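Side-chain contacts in chitinase A (Pteris ryukyuensis, PDB 4RL3), which probably hydrolyses the beta-1,4 linkages of chitin as a family 18 glycoside hydrolase, this chain being the catalytic domain of a longer protein that also carries LysM sequence: residues F4-G9 with Q261-A266; V15-V20 with P60-A65; G118-Y123 with L179-F184; A215-G220 with P224-V229. One frame throughout, in Å; residues are numbered along the deposited sequence.

Interaction 1: residues F4-G9 with Q261-A266; sequences FREYIG and QYEQQA
Glu6 sends CG away from its own backbone N (chi1 -176°) and then bends at chi2 (85°), which turns its carboxylate to meet the acid of Glu263. The chain of Glu263 bends in the same way at chi2 (78°), and the two side chains meet at about a right angle. Glu6 OE2 and Glu263 OE1 are 2.6 Å apart. Two charged carboxylates would hardly come so close, so an acid group here probably holds a proton. Glu263 OE1 is also hydrogen-bonded to Ser253 OG. Glu263 CG lies 3.2 Å from Glu6 OE1, so the aliphatic part of one acid packs on the head of the other. This is the joint between the first strand and the last helix of the TIM barrel. Strand 4-8 and helix 261-266 run nearly antiparallel, their axes 10.0 Å apart at closest. Residues alternate along the strand. Phe4 and Glu6 point out to the helix, while Arg5 and Tyr7 reach to polar partners in the barrel, among them Asn181. Beside the acids the contact is apolar. Phe4 CE1 is 3.9 Å from Ala266 CB, and Phe4 CZ is 4.1 Å from Glu263 CG. Both partners come at the ring from an oblique direction. Ile247 of the adjoining strand 244-248 touches the side chains of Phe4, Glu6 and Glu263, and Ala266 rests on Leu230 of helix 226-238.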
loop_
_atom_site.group_PDB
_atom_site.type_symbol
_atom_site.label_atom_id
_atom_site.label_comp_id
_atom_site.label_asym_id
_atom_site.label_seq_id
_atom_site.Cartn_x
_atom_site.Cartn_y
_atom_site.Cartn_z
ATOM N N PHE A 4 3.963 -6.133 -9.056
ATOM C CA PHE A 4 4.939 -5.941 -7.994
ATOM C C PHE A 4 4.780 -4.519 -7.485
ATOM O O PHE A 4 4.729 -3.591 -8.287
ATOM C CB PHE A 4 6.374 -6.155 -8.480
ATOM C CG PHE A 4 7.382 -5.816 -7.435
ATOM C CD1 PHE A 4 7.590 -6.684 -6.367
ATOM C CD2 PHE A 4 8.058 -4.602 -7.453
ATOM C CE1 PHE A 4 8.480 -6.369 -5.366
ATOM C CE2 PHE A 4 8.940 -4.283 -6.448
ATOM C CZ PHE A 4 9.149 -5.164 -5.405
ATOM N N ARG A 5 4.704 -4.351 -6.167
ATOM C CA ARG A 5 4.566 -3.012 -5.572
ATOM C C ARG A 5 5.594 -2.761 -4.476
ATOM O O ARG A 5 5.980 -3.680 -3.756
ATOM C CB ARG A 5 3.158 -2.789 -5.017
ATOM C CG ARG A 5 2.069 -3.549 -5.767
ATOM C CD ARG A 5 0.681 -3.209 -5.272
ATOM N NE ARG A 5 0.198 -1.938 -5.801
ATOM C CZ ARG A 5 -0.813 -1.240 -5.284
ATOM N NH1 ARG A 5 -1.434 -1.657 -4.194
ATOM N NH2 ARG A 5 -1.171 -0.091 -5.849
ATOM N N GLU A 6 6.034 -1.507 -4.385
ATOM C CA GLU A 6 7.092 -1.082 -3.473
ATOM C C GLU A 6 6.651 0.191 -2.752
ATOM O O GLU A 6 6.528 1.252 -3.378
ATOM C CB GLU A 6 8.378 -0.805 -4.272
ATOM C CG GLU A 6 9.607 -0.439 -3.442
ATOM C CD GLU A 6 10.372 -1.637 -2.919
ATOM O OE1 GLU A 6 9.911 -2.783 -3.080
ATOM O OE2 GLU A 6 11.445 -1.407 -2.323
ATOM N N TYR A 7 6.425 0.102 -1.442
ATOM C CA TYR A 7 6.221 1.312 -0.638
ATOM C C TYR A 7 7.513 2.110 -0.559
ATOM O O TYR A 7 8.610 1.528 -0.497
ATOM C CB TYR A 7 5.733 0.984 0.778
ATOM C CG TYR A 7 4.283 0.544 0.869
ATOM C CD1 TYR A 7 3.910 -0.783 0.626
ATOM C CD2 TYR A 7 3.284 1.447 1.203
ATOM C CE1 TYR A 7 2.596 -1.183 0.717
ATOM C CE2 TYR A 7 1.957 1.046 1.305
ATOM C CZ TYR A 7 1.617 -0.270 1.053
ATOM O OH TYR A 7 0.308 -0.694 1.134
ATOM N N ILE A 8 7.394 3.439 -0.582
ATOM C CA ILE A 8 8.563 4.307 -0.527
ATOM C C ILE A 8 8.249 5.701 0.009
ATOM O O ILE A 8 7.224 6.291 -0.333
ATOM C CB ILE A 8 9.208 4.418 -1.930
ATOM C CG1 ILE A 8 10.486 5.278 -1.909
ATOM C CG2 ILE A 8 8.224 4.961 -2.964
ATOM C CD1 ILE A 8 11.338 5.100 -3.135
ATOM N N GLY A 9 9.151 6.216 0.846
ATOM C CA GLY A 9 9.208 7.646 1.154
ATOM C C GLY A 9 8.938 8.117 2.566
ATOM O O GLY A 9 9.128 9.291 2.843
ATOM N N GLN A 261 18.254 -6.694 -2.961
ATOM C CA GLN A 261 18.299 -7.996 -3.613
ATOM C C GLN A 261 16.954 -8.709 -3.609
ATOM O O GLN A 261 16.639 -9.433 -4.551
ATOM C CB GLN A 261 19.393 -8.893 -3.028
ATOM C CG GLN A 261 19.171 -9.382 -1.605
ATOM C CD GLN A 261 20.441 -9.972 -1.025
ATOM O OE1 GLN A 261 20.760 -11.145 -1.247
ATOM N NE2 GLN A 261 21.183 -9.155 -0.296
ATOM N N TYR A 262 16.142 -8.507 -2.577
ATOM C CA TYR A 262 14.851 -9.198 -2.522
ATOM C C TYR A 262 13.786 -8.568 -3.433
ATOM O O TYR A 262 12.924 -9.278 -3.953
ATOM C CB TYR A 262 14.366 -9.312 -1.080
ATOM C CG TYR A 262 15.297 -10.133 -0.235
ATOM C CD1 TYR A 262 15.559 -11.462 -0.556
ATOM C CD2 TYR A 262 15.930 -9.589 0.876
ATOM C CE1 TYR A 262 16.414 -12.229 0.211
ATOM C CE2 TYR A 262 16.786 -10.356 1.653
ATOM C CZ TYR A 262 17.020 -11.669 1.312
ATOM O OH TYR A 262 17.874 -12.426 2.088
ATOM N N GLU A 263 13.877 -7.258 -3.668
ATOM C CA GLU A 263 13.046 -6.606 -4.685
ATOM C C GLU A 263 13.276 -7.274 -6.034
ATOM O O GLU A 263 12.337 -7.566 -6.780
ATOM C CB GLU A 263 13.400 -5.123 -4.818
ATOM C CG GLU A 263 12.753 -4.174 -3.815
ATOM C CD GLU A 263 13.387 -4.178 -2.434
ATOM O OE1 GLU A 263 12.924 -3.386 -1.586
ATOM O OE2 GLU A 263 14.345 -4.943 -2.165
ATOM N N GLN A 264 14.543 -7.486 -6.356
ATOM C CA GLN A 264 14.902 -8.114 -7.624
ATOM C C GLN A 264 14.403 -9.551 -7.697
ATOM O O GLN A 264 13.800 -9.965 -8.698
ATOM C CB GLN A 264 16.416 -8.057 -7.810
ATOM C CG GLN A 264 16.933 -8.800 -9.033
ATOM C CD GLN A 264 17.246 -10.257 -8.755
ATOM O OE1 GLN A 264 16.748 -11.168 -9.436
ATOM N NE2 GLN A 264 18.032 -10.493 -7.743
ATOM N N GLN A 265 14.675 -10.305 -6.648
ATOM C CA GLN A 265 14.231 -11.687 -6.590
ATOM C C GLN A 265 12.723 -11.820 -6.729
ATOM O O GLN A 265 12.256 -12.700 -7.436
ATOM C CB GLN A 265 14.703 -12.348 -5.312
ATOM C CG GLN A 265 16.191 -12.623 -5.328
ATOM C CD GLN A 265 16.633 -13.248 -4.038
ATOM O OE1 GLN A 265 15.974 -14.170 -3.550
ATOM N NE2 GLN A 265 17.729 -12.759 -3.465
ATOM N N ALA A 266 11.971 -10.941 -6.072
ATOM C CA ALA A 266 10.521 -10.987 -6.165
ATOM C C ALA A 266 10.027 -10.783 -7.590
ATOM O O ALA A 266 9.121 -11.491 -8.054
ATOM C CB ALA A 266 9.902 -9.960 -5.247
#

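Interaction 2: residues V15-V20 with P60-A65; sequences VQFTDV and PAAVQA
Phe17 makes an apolar contact with Ala62 and Val63, joining the loop after strand 3-8 to the start of helix 60-69. The centre of the contact is about 17 Å from the centre of the chain. One corner of the Phe17 ring does most of the touching. Phe17 CE2 is 3.7 Å from Val63 CG2, and Phe17 CZ is 3.8 Å from the same methyl. On the side of Ala62, Phe17 CD2 lies 3.7 Å from the carbonyl O and Phe17 CE2 is 4.1 Å from Ala62 CB. The valine methyl and the carbonyl both approach the ring obliquely. The ring reaches them because CG of Phe17 stands opposite its own carbonyl carbon (chi1 -61°). The backbone that carries the ring is a short 3-10 segment, residues 17-19. Gln16 N donates to Asp19 OD2 at 2.9 Å, 34° out of the carboxylate plane, and Asp19 N bonds back to Gln16 O. Ile8, Leu32 and the ring of Phe30 also touch Phe17. With an alanine in place of Phe17, a gap would probably open beside Val63 CG2, and the loop would lose its apolar grip on the helix. Helix 60-69 connects strand 27-36 to the parallel, adjacent strand 73-81, and such a helix packed outside its strands is typical of the TIM barrel.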
loop_
_atom_site.group_PDB
_atom_site.type_symbol
_atom_site.label_atom_id
_atom_site.label_comp_id
_atom_site.label_asym_id
_atom_site.label_seq_id
_atom_site.Cartn_x
_atom_site.Cartn_y
_atom_site.Cartn_z
ATOM N N VAL A 15 16.119 7.744 0.171
ATOM C CA VAL A 15 15.890 6.756 -0.875
ATOM C C VAL A 15 15.118 7.390 -2.032
ATOM O O VAL A 15 14.271 8.261 -1.837
ATOM C CB VAL A 15 15.171 5.499 -0.331
ATOM C CG1 VAL A 15 13.745 5.825 0.129
ATOM C CG2 VAL A 15 15.183 4.372 -1.367
ATOM N N GLN A 16 15.443 6.951 -3.242
ATOM C CA GLN A 16 14.833 7.469 -4.453
ATOM C C GLN A 16 14.228 6.313 -5.242
ATOM O O GLN A 16 14.592 5.146 -5.035
ATOM C CB GLN A 16 15.890 8.199 -5.279
ATOM C CG GLN A 16 16.500 9.378 -4.532
ATOM C CD GLN A 16 17.540 10.112 -5.342
ATOM O OE1 GLN A 16 18.749 9.892 -5.164
ATOM N NE2 GLN A 16 17.091 10.964 -6.251
ATOM N N PHE A 17 13.283 6.638 -6.128
ATOM C CA PHE A 17 12.699 5.643 -7.034
ATOM C C PHE A 17 13.844 4.957 -7.776
ATOM O O PHE A 17 13.817 3.753 -8.006
ATOM C CB PHE A 17 11.773 6.272 -8.091
ATOM C CG PHE A 17 10.563 7.015 -7.544
ATOM C CD1 PHE A 17 9.662 6.389 -6.702
ATOM C CD2 PHE A 17 10.292 8.314 -7.949
ATOM C CE1 PHE A 17 8.537 7.053 -6.228
ATOM C CE2 PHE A 17 9.167 8.994 -7.489
ATOM C CZ PHE A 17 8.292 8.359 -6.617
ATOM N N THR A 18 14.849 5.749 -8.164
ATOM C CA THR A 18 15.961 5.250 -8.969
ATOM C C THR A 18 16.889 4.240 -8.266
ATOM O O THR A 18 17.675 3.552 -8.937
ATOM C CB THR A 18 16.820 6.433 -9.495
ATOM O OG1 THR A 18 17.274 7.218 -8.394
ATOM C CG2 THR A 18 16.021 7.314 -10.453
ATOM N N ASP A 19 16.790 4.135 -6.943
ATOM C CA ASP A 19 17.511 3.118 -6.173
ATOM C C ASP A 19 16.873 1.729 -6.272
ATOM O O ASP A 19 17.513 0.729 -5.941
ATOM C CB ASP A 19 17.572 3.506 -4.696
ATOM C CG ASP A 19 18.386 4.757 -4.448
ATOM O OD1 ASP A 19 19.458 4.920 -5.063
ATOM O OD2 ASP A 19 17.971 5.567 -3.627
ATOM N N VAL A 20 15.602 1.675 -6.657
ATOM C CA VAL A 20 14.843 0.428 -6.618
ATOM C C VAL A 20 14.927 -0.326 -7.938
ATOM O O VAL A 20 14.624 0.233 -8.992
ATOM C CB VAL A 20 13.355 0.691 -6.296
ATOM C CG1 VAL A 20 12.601 -0.623 -6.137
ATOM C CG2 VAL A 20 13.238 1.518 -5.029
ATOM N N PRO A 60 7.279 15.858 -7.842
ATOM C CA PRO A 60 6.516 15.589 -9.049
ATOM C C PRO A 60 7.418 15.286 -10.255
ATOM O O PRO A 60 7.108 14.393 -11.037
ATOM C CB PRO A 60 5.693 16.871 -9.227
ATOM C CG PRO A 60 5.538 17.395 -7.837
ATOM C CD PRO A 60 6.857 17.113 -7.195
ATOM N N ALA A 61 8.521 16.017 -10.402
ATOM C CA ALA A 61 9.458 15.763 -11.502
ATOM C C ALA A 61 10.066 14.357 -11.433
ATOM O O ALA A 61 10.260 13.723 -12.471
ATOM C CB ALA A 61 10.550 16.808 -11.505
ATOM N N ALA A 62 10.332 13.872 -10.220
ATOM C CA ALA A 62 10.832 12.505 -10.018
ATOM C C ALA A 62 9.814 11.445 -10.421
ATOM O O ALA A 62 10.181 10.436 -11.016
ATOM C CB ALA A 62 11.281 12.282 -8.575
ATOM N N VAL A 63 8.536 11.674 -10.104
ATOM C CA VAL A 63 7.485 10.732 -10.516
ATOM C C VAL A 63 7.366 10.719 -12.035
ATOM O O VAL A 63 7.287 9.653 -12.657
ATOM C CB VAL A 63 6.103 11.074 -9.909
ATOM C CG1 VAL A 63 5.024 10.170 -10.516
ATOM C CG2 VAL A 63 6.130 10.955 -8.393
ATOM N N GLN A 64 7.344 11.903 -12.640
ATOM C CA GLN A 64 7.173 12.010 -14.080
ATOM C C GLN A 64 8.329 11.319 -14.790
ATOM O O GLN A 64 8.128 10.588 -15.769
ATOM C CB GLN A 64 7.109 13.484 -14.458
ATOM C CG GLN A 64 6.735 13.781 -15.892
ATOM C CD GLN A 64 6.521 15.267 -16.124
ATOM O OE1 GLN A 64 7.207 16.108 -15.525
ATOM N NE2 GLN A 64 5.560 15.603 -16.978
ATOM N N ALA A 65 9.531 11.524 -14.262
ATOM C CA ALA A 65 10.749 10.963 -14.862
ATOM C C ALA A 65 10.791 9.440 -14.800
ATOM O O ALA A 65 11.086 8.800 -15.803
ATOM C CB ALA A 65 11.989 11.541 -14.216
#

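Interaction 3: residues G118-Y123 with L179-F184; sequences GIDIDY and LVNFQF
Gln183 NE2 is gripped by a water at 3.0 Å and by the carbonyl O of Ala157. The same water donates to Asp122 OD1 at 2.9 Å, so it bridges the amide and the carboxylate. Gln183 NE2 and Asp122 OD1 are themselves 3.2 Å apart. The side chains meet at about a right angle, with the amide and carboxylate planes turned 68° from each other. Beyond CG the chain of Gln183 is extended, which carries its amide across to the acid. Asp120 and Asn181 form a second polar pair deeper in the barrel. Asp120 OD1 is 3.5 Å from Asn181 ND2, with the two flat groups only 31° from coplanar. Their firmer links go through others: Tyr7 OH bonds both Asp120 OD2 and Asn181 ND2, Ser155 OG holds Asp120 OD1, and Ser78 OG holds Asp120 OD2. Strand 118-123 carries most of the DGxDxDxE signature of family 18, with Asp120 and Asp122 as its two inner aspartates. In this family the glutamate that closes the signature serves as the proton donor. Strand 153-156 lies between the two segments in the sheet, so these side chains reach across the inside of the TIM barrel. Asn181 and Gln183 each sit at the centre of an inverse gamma turn. A bound acetate lies about 3 Å from the Asp122 side chain, and a magnesium ion about 4 Å from that of Gln183.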
loop_
_atom_site.group_PDB
_atom_site.type_symbol
_atom_site.label_atom_id
_atom_site.label_comp_id
_atom_site.label_asym_id
_atom_site.label_seq_id
_atom_site.Cartn_x
_atom_site.Cartn_y
_atom_site.Cartn_z
ATOM N N GLY A 118 -3.219 6.226 -8.425
ATOM C CA GLY A 118 -4.080 5.536 -7.493
ATOM C C GLY A 118 -3.787 5.790 -6.040
ATOM O O GLY A 118 -2.852 6.520 -5.691
ATOM N N ILE A 119 -4.623 5.196 -5.192
ATOM C CA ILE A 119 -4.497 5.337 -3.746
ATOM C C ILE A 119 -4.565 3.978 -3.064
ATOM O O ILE A 119 -5.182 3.043 -3.568
ATOM C CB ILE A 119 -5.570 6.275 -3.138
ATOM C CG1 ILE A 119 -6.996 5.731 -3.316
ATOM C CG2 ILE A 119 -5.449 7.663 -3.760
ATOM C CD1 ILE A 119 -8.034 6.428 -2.461
ATOM N N ASP A 120 -3.909 3.903 -1.915
ATOM C CA ASP A 120 -3.855 2.724 -1.067
ATOM C C ASP A 120 -4.333 3.157 0.316
ATOM O O ASP A 120 -3.895 4.188 0.829
ATOM C CB ASP A 120 -2.405 2.222 -0.994
ATOM C CG ASP A 120 -2.223 1.087 -0.017
ATOM O OD1 ASP A 120 -2.788 0.003 -0.267
ATOM O OD2 ASP A 120 -1.503 1.262 0.983
ATOM N N ILE A 121 -5.221 2.365 0.912
ATOM C CA ILE A 121 -5.794 2.684 2.220
ATOM C C ILE A 121 -5.034 1.942 3.321
ATOM O O ILE A 121 -5.078 0.713 3.395
ATOM C CB ILE A 121 -7.290 2.306 2.282
ATOM C CG1 ILE A 121 -8.046 2.761 1.027
ATOM C CG2 ILE A 121 -7.921 2.885 3.554
ATOM C CD1 ILE A 121 -8.011 4.247 0.706
ATOM N N ASP A 122 -4.365 2.696 4.194
ATOM C CA ASP A 122 -3.478 2.105 5.204
ATOM C C ASP A 122 -3.692 2.746 6.573
ATOM O O ASP A 122 -2.738 2.961 7.318
ATOM C CB ASP A 122 -2.014 2.226 4.765
ATOM C CG ASP A 122 -1.055 1.409 5.623
ATOM O OD1 ASP A 122 -1.466 0.335 6.136
ATOM O OD2 ASP A 122 0.126 1.843 5.756
ATOM N N TYR A 123 -4.948 3.033 6.906
ATOM C CA TYR A 123 -5.272 3.391 8.280
ATOM C C TYR A 123 -5.258 2.165 9.167
ATOM O O TYR A 123 -5.631 1.072 8.732
ATOM C CB TYR A 123 -6.643 4.042 8.362
ATOM C CG TYR A 123 -6.697 5.436 7.793
ATOM C CD1 TYR A 123 -6.313 6.529 8.554
ATOM C CD2 TYR A 123 -7.167 5.660 6.504
ATOM C CE1 TYR A 123 -6.398 7.814 8.042
ATOM C CE2 TYR A 123 -7.235 6.935 5.970
ATOM C CZ TYR A 123 -6.846 8.011 6.740
ATOM O OH TYR A 123 -6.947 9.278 6.196
ATOM N N LEU A 179 -6.791 -4.269 -5.574
ATOM C CA LEU A 179 -5.704 -5.038 -4.954
ATOM C C LEU A 179 -5.780 -4.973 -3.441
ATOM O O LEU A 179 -6.133 -3.937 -2.868
ATOM C CB LEU A 179 -4.341 -4.517 -5.409
ATOM C CG LEU A 179 -4.023 -4.575 -6.900
ATOM C CD1 LEU A 179 -2.817 -3.724 -7.216
ATOM C CD2 LEU A 179 -3.812 -6.014 -7.348
ATOM N N VAL A 180 -5.477 -6.105 -2.810
ATOM C CA VAL A 180 -5.417 -6.211 -1.364
ATOM C C VAL A 180 -3.954 -6.435 -0.988
ATOM O O VAL A 180 -3.391 -7.517 -1.217
ATOM C CB VAL A 180 -6.331 -7.344 -0.837
ATOM C CG1 VAL A 180 -6.227 -7.437 0.687
ATOM C CG2 VAL A 180 -7.775 -7.103 -1.270
ATOM N N ASN A 181 -3.344 -5.385 -0.438
ATOM C CA ASN A 181 -1.965 -5.416 0.056
ATOM C C ASN A 181 -1.954 -5.990 1.480
ATOM O O ASN A 181 -1.704 -5.267 2.443
ATOM C CB ASN A 181 -1.344 -4.005 0.107
ATOM C CG ASN A 181 -1.002 -3.412 -1.262
ATOM O OD1 ASN A 181 -1.387 -3.909 -2.335
ATOM N ND2 ASN A 181 -0.295 -2.303 -1.213
ATOM N N PHE A 182 -2.253 -7.277 1.627
ATOM C CA PHE A 182 -2.311 -7.860 2.953
ATOM C C PHE A 182 -0.896 -7.891 3.535
ATOM O O PHE A 182 0.037 -8.328 2.877
ATOM C CB PHE A 182 -2.919 -9.266 2.928
ATOM C CG PHE A 182 -3.236 -9.793 4.295
ATOM C CD1 PHE A 182 -2.239 -10.366 5.065
ATOM C CD2 PHE A 182 -4.503 -9.671 4.828
ATOM C CE1 PHE A 182 -2.498 -10.822 6.332
ATOM C CE2 PHE A 182 -4.770 -10.127 6.109
ATOM C CZ PHE A 182 -3.764 -10.707 6.858
ATOM N N GLN A 183 -0.744 -7.402 4.760
ATOM C CA GLN A 183 0.564 -7.284 5.393
ATOM C C GLN A 183 0.996 -8.581 6.079
ATOM O O GLN A 183 0.768 -8.769 7.276
ATOM C CB GLN A 183 0.553 -6.160 6.419
ATOM C CG GLN A 183 0.221 -4.789 5.846
ATOM C CD GLN A 183 0.271 -3.712 6.914
ATOM O OE1 GLN A 183 1.070 -3.778 7.845
ATOM N NE2 GLN A 183 -0.605 -2.727 6.796
ATOM N N PHE A 184 1.660 -9.456 5.332
ATOM C CA PHE A 184 2.073 -10.763 5.874
ATOM C C PHE A 184 3.271 -10.663 6.806
ATOM O O PHE A 184 3.553 -11.602 7.558
ATOM C CB PHE A 184 2.327 -11.750 4.739
ATOM C CG PHE A 184 1.063 -12.212 4.075
ATOM C CD1 PHE A 184 0.262 -13.187 4.672
ATOM C CD2 PHE A 184 0.636 -11.652 2.879
ATOM C CE1 PHE A 184 -0.919 -13.595 4.074
ATOM C CE2 PHE A 184 -0.536 -12.073 2.273
ATOM C CZ PHE A 184 -1.325 -13.040 2.873
HETATM O O HOH W 1 -1.158 -0.654 8.823
#

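Interaction 4: residues A215-G220 with P224-V229; sequences ASFSTG and PAPSTV
Phe217 lays one face of its ring against Pro226 and meets Val229 obliquely near CD2, on the same side of the ring plane as the proline. Pro226 CB stands over the face, 4.1 Å from the ring centroid and 28° off the normal, a CH-pi contact. The proline crosses the phenylalanine at about a right angle. The ring atom nearest to Pro226 CB is Phe217 CD1, at 3.7 Å. Both methyls of Val229 lie at the root of the ring: Val229 CG1 is 3.6 Å from Phe217 CD2, and Val229 CG2 is 3.9 Å from Phe217 CB. Chi1 of Phe217 is 57°, which holds CG in the crowded position between backbone N and carbonyl carbon and turns one side of the ring to both partners. The strand backbone touches too: Pro226 CG is 3.6 Å from Ser218 O, and Val229 CG1 also touches Ser216 O. A water ties the backbones together: it accepts from Ser218 N at 2.9 Å and donates to Pro224 O at 2.7 Å. Just beyond, Ser218 OG accepts from Gly220 N at 2.8 Å and forms an ST turn where the strand ends. A leucine in place of Phe217 has no flat face for Pro226, and would probably cost the CH-pi contact and open a gap beside Val229 CG1. The contact packs the first turn of helix 226-238 on strand 215-218, within the beta-alpha-beta unit completed by strand 244-248. Ile247 of that strand and Leu230 of the helix also touch Phe217, while Val229 rests on Tyr196 of helix 193-206.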
loop_
_atom_site.group_PDB
_atom_site.type_symbol
_atom_site.label_atom_id
_atom_site.label_comp_id
_atom_site.label_asym_id
_atom_site.label_seq_id
_atom_site.Cartn_x
_atom_site.Cartn_y
_atom_site.Cartn_z
ATOM N N ALA A 215 0.931 -11.314 -1.968
ATOM C CA ALA A 215 1.842 -11.738 -0.925
ATOM C C ALA A 215 2.768 -10.589 -0.611
ATOM O O ALA A 215 2.895 -9.654 -1.401
ATOM C CB ALA A 215 2.643 -12.947 -1.376
ATOM N N SER A 216 3.416 -10.646 0.544
ATOM C CA SER A 216 4.313 -9.579 0.963
ATOM C C SER A 216 5.321 -10.003 2.016
ATOM O O SER A 216 5.175 -11.040 2.693
ATOM C CB SER A 216 3.526 -8.380 1.490
ATOM O OG SER A 216 2.722 -8.746 2.594
ATOM N N PHE A 217 6.353 -9.180 2.130
ATOM C CA PHE A 217 7.322 -9.269 3.199
ATOM C C PHE A 217 7.915 -7.900 3.497
ATOM O O PHE A 217 7.749 -6.962 2.722
ATOM C CB PHE A 217 8.416 -10.320 2.898
ATOM C CG PHE A 217 9.172 -10.108 1.604
ATOM C CD1 PHE A 217 10.271 -9.267 1.556
ATOM C CD2 PHE A 217 8.803 -10.781 0.448
ATOM C CE1 PHE A 217 10.981 -9.086 0.376
ATOM C CE2 PHE A 217 9.505 -10.612 -0.731
ATOM C CZ PHE A 217 10.595 -9.750 -0.760
ATOM N N SER A 218 8.583 -7.797 4.642
ATOM C CA SER A 218 9.285 -6.594 5.027
ATOM C C SER A 218 10.772 -6.770 4.802
ATOM O O SER A 218 11.318 -7.852 5.024
ATOM C CB SER A 218 9.024 -6.270 6.498
ATOM O OG SER A 218 9.930 -5.287 6.984
ATOM N N THR A 219 11.417 -5.688 4.373
ATOM C CA THR A 219 12.863 -5.620 4.305
ATOM C C THR A 219 13.422 -4.791 5.472
ATOM O O THR A 219 14.620 -4.487 5.515
ATOM C CB THR A 219 13.298 -5.009 2.968
ATOM O OG1 THR A 219 12.548 -3.806 2.734
ATOM C CG2 THR A 219 13.051 -6.006 1.825
ATOM N N GLY A 220 12.573 -4.460 6.439
ATOM C CA GLY A 220 12.984 -3.669 7.594
ATOM C C GLY A 220 13.262 -4.486 8.844
ATOM O O GLY A 220 13.334 -3.926 9.948
ATOM N N PRO A 224 8.185 -12.671 8.595
ATOM C CA PRO A 224 8.821 -13.832 7.978
ATOM C C PRO A 224 10.019 -13.424 7.118
ATOM O O PRO A 224 9.973 -12.398 6.443
ATOM C CB PRO A 224 7.697 -14.437 7.137
ATOM C CG PRO A 224 6.432 -13.969 7.789
ATOM C CD PRO A 224 6.755 -12.579 8.241
ATOM N N ALA A 225 11.090 -14.205 7.164
ATOM C CA ALA A 225 12.281 -13.906 6.388
ATOM C C ALA A 225 11.956 -13.818 4.896
ATOM O O ALA A 225 11.277 -14.683 4.353
ATOM C CB ALA A 225 13.340 -14.972 6.630
ATOM N N PRO A 226 12.450 -12.770 4.221
ATOM C CA PRO A 226 12.190 -12.640 2.791
ATOM C C PRO A 226 12.497 -13.871 1.944
ATOM O O PRO A 226 11.710 -14.213 1.059
ATOM C CB PRO A 226 13.089 -11.463 2.387
ATOM C CG PRO A 226 13.098 -10.611 3.601
ATOM C CD PRO A 226 13.096 -11.564 4.766
ATOM N N SER A 227 13.629 -14.539 2.195
ATOM C CA SER A 227 13.976 -15.726 1.422
ATOM C C SER A 227 12.936 -16.832 1.616
ATOM O O SER A 227 12.582 -17.538 0.682
ATOM C CB SER A 227 15.369 -16.238 1.794
ATOM O OG SER A 227 15.445 -16.572 3.162
ATOM N N THR A 228 12.409 -16.929 2.827
ATOM C CA THR A 228 11.374 -17.912 3.145
ATOM C C THR A 228 10.057 -17.554 2.460
ATOM O O THR A 228 9.381 -18.408 1.881
ATOM C CB THR A 228 11.199 -18.007 4.661
ATOM O OG1 THR A 228 12.422 -18.493 5.224
ATOM C CG2 THR A 228 10.042 -18.937 5.037
ATOM N N VAL A 229 9.698 -16.281 2.513
ATOM C CA VAL A 229 8.505 -15.835 1.809
ATOM C C VAL A 229 8.611 -16.086 0.305
ATOM O O VAL A 229 7.642 -16.520 -0.328
ATOM C CB VAL A 229 8.218 -14.343 2.076
ATOM C CG1 VAL A 229 7.042 -13.873 1.230
ATOM C CG2 VAL A 229 7.942 -14.119 3.550
HETATM O O HOH W 2 8.644 -10.061 6.422
#

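How the interactions relate
The four contacts sit at different places round one TIM barrel. Interaction 3 is the central one, about 4 Å from the chain centre to its own centre, and lies by the bound acetate and magnesium ion. Interaction 1 reaches it through Tyr7 OH and through Arg5, whose CZ packs 3.7 Å from Leu179 CD1. Interaction 4 joins it at Ser216 OG, 2.7 Å from Phe182 O. Interactions 1 and 4 are neighbours on the outside: Tyr262 CB is 3.7 Å from Phe217 CE1. Interaction 2 packs on interaction 1, with Ile8 CG1 3.9 Å from Val15 CG1, but stays about 9 Å from interactions 3 and 4 between nearest atoms.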